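Local coordinates for protein anopheles gambiae adenosine kinase (Anopheles gambiae, PDB 3LOO) that phosphorylates adenosine to AMP as an adenosine kinase of the pfkB carbohydrate kinase family, at residues A[118-121]-A[125-128]. Numbering follows the deposited sequence.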
loop_
_atom_site.group_PDB
_atom_site.type_symbol
_atom_site.label_atom_id
_atom_site.label_comp_id
_atom_site.label_asym_id
_atom_site.label_seq_id
_atom_site.Cartn_x
_atom_site.Cartn_y
_atom_site.Cartn_z
ATOM N N ARG A 118 16.323 0.798 6.870
ATOM C CA ARG A 118 15.359 -0.288 7.149
ATOM C C ARG A 118 14.924 -1.041 5.882
ATOM O O ARG A 118 14.876 -2.274 5.857
ATOM C CB ARG A 118 14.078 0.207 7.862
ATOM C CG ARG A 118 14.315 0.932 9.178
ATOM C CD ARG A 118 14.457 0.021 10.432
ATOM N NE ARG A 118 15.010 0.830 11.537
ATOM C CZ ARG A 118 14.324 1.687 12.307
ATOM N NH1 ARG A 118 13.003 1.856 12.162
ATOM N NH2 ARG A 118 14.965 2.382 13.243
ATOM N N ALA A 119 14.564 -0.317 4.831
ATOM C CA ALA A 119 14.081 -1.004 3.639
ATOM C C ALA A 119 15.237 -1.797 2.957
ATOM O O ALA A 119 15.043 -2.941 2.580
ATOM C CB ALA A 119 13.393 -0.037 2.679
ATOM N N THR A 120 16.423 -1.209 2.855
ATOM C CA THR A 120 17.598 -1.946 2.327
ATOM C C THR A 120 17.963 -3.169 3.190
ATOM O O THR A 120 18.243 -4.206 2.646
ATOM C CB THR A 120 18.839 -1.026 2.099
ATOM O OG1 THR A 120 18.522 -0.075 1.072
ATOM C CG2 THR A 120 20.085 -1.857 1.594
ATOM N N SER A 121 17.926 -3.054 4.516
ATOM C CA SER A 121 18.158 -4.231 5.377
ATOM C C SER A 121 17.218 -5.385 5.138
ATOM O O SER A 121 17.652 -6.532 5.208
ATOM C CB SER A 121 18.084 -3.887 6.848
ATOM O OG SER A 121 18.988 -2.832 7.039
ATOM N N ASN A 125 15.530 -3.148 -3.031
ATOM C CA ASN A 125 16.344 -2.250 -3.800
ATOM C C ASN A 125 15.593 -0.905 -3.832
ATOM O O ASN A 125 14.674 -0.719 -4.633
ATOM C CB ASN A 125 16.584 -2.809 -5.215
ATOM C CG ASN A 125 17.392 -1.868 -6.083
ATOM O OD1 ASN A 125 17.784 -0.799 -5.629
ATOM N ND2 ASN A 125 17.654 -2.257 -7.341
ATOM N N VAL A 126 15.996 0.032 -2.976
ATOM C CA VAL A 126 15.313 1.325 -2.940
ATOM C C VAL A 126 15.930 2.270 -3.955
ATOM O O VAL A 126 17.138 2.449 -3.990
ATOM C CB VAL A 126 15.297 2.015 -1.546
ATOM C CG1 VAL A 126 14.888 1.025 -0.481
ATOM C CG2 VAL A 126 16.616 2.594 -1.250
ATOM N N GLN A 127 15.077 2.845 -4.774
ATOM C CA GLN A 127 15.528 3.766 -5.813
ATOM C C GLN A 127 14.824 5.097 -5.609
ATOM O O GLN A 127 13.957 5.500 -6.383
ATOM C CB GLN A 127 15.287 3.134 -7.171
ATOM C CG GLN A 127 16.158 1.889 -7.387
ATOM C CD GLN A 127 17.635 2.215 -7.602
ATOM O OE1 GLN A 127 18.522 1.493 -7.122
ATOM N NE2 GLN A 127 17.909 3.284 -8.349
ATOM N N TYR A 128 15.166 5.728 -4.483
ATOM C CA TYR A 128 14.535 6.993 -4.071
ATOM C C TYR A 128 14.979 8.151 -4.966
ATOM O O TYR A 128 16.173 8.329 -5.201
ATOM C CB TYR A 128 14.907 7.378 -2.632
ATOM C CG TYR A 128 14.379 6.523 -1.487
ATOM C CD1 TYR A 128 13.172 5.794 -1.561
ATOM C CD2 TYR A 128 15.103 6.459 -0.302
ATOM C CE1 TYR A 128 12.730 5.024 -0.445
ATOM C CE2 TYR A 128 14.653 5.727 0.804
ATOM C CZ TYR A 128 13.476 5.010 0.729
ATOM O OH TYR A 128 13.102 4.267 1.864
HETATM O O HOH W 1 18.680 -0.056 -1.862
#
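V126, on the edge strand 125-131, reaches across to A119 and T120 near the end of helix 110-122. The ring of Y128, two residues along the strand and pointing the same way, has V126 CB over its centre, 4.1 Å above the plane. From CB the two methyl groups part. V126 CG1, anti to the carbonyl carbon (chi1 -47°), is thereby sent to the helix, where it meets A119 CB at 3.7 Å, the closest approach between the segments. V126 CG2 comes within 4.0 Å of T120 OG1. A branched residue thus serves two helix positions at once, while the single methyl of A119 is small enough to fit between V126 CG1 and helix 82-94, where Q84 and R88 lie against it.

T120 crosses V126 at about a right angle and, at the exposed margin of the contact, supplies the polar part. Its OG1, beside its own backbone N (chi1 -65°), makes a weak hydrogen bond to the E116 carbonyl one turn back. T120 OG1 is also hydrogen-bonded to a water at 2.9 Å, and that water accepts a bond from V126 N, also at 2.9 Å. Y128 suits its place by offering V126 a flat face and carrying a hydroxyl, which lies 4.4 Å (OH) from A119 CB and is hydrogen-bonded to Q84 OE1, tying the strand to helix 82-94 as well.

These residues close a beta-alpha-beta crossover, strand 100-107, helix 110-122 and strand 125-131, at one margin of the large sheet of this kinase fold. No direct hydrogen bond joins the two segments. Their methyl contact is apolar and imposes little direction; the water bridge supplies that, giving the edge-strand amide of V126 a polar partner tied to the threonine hydroxyl.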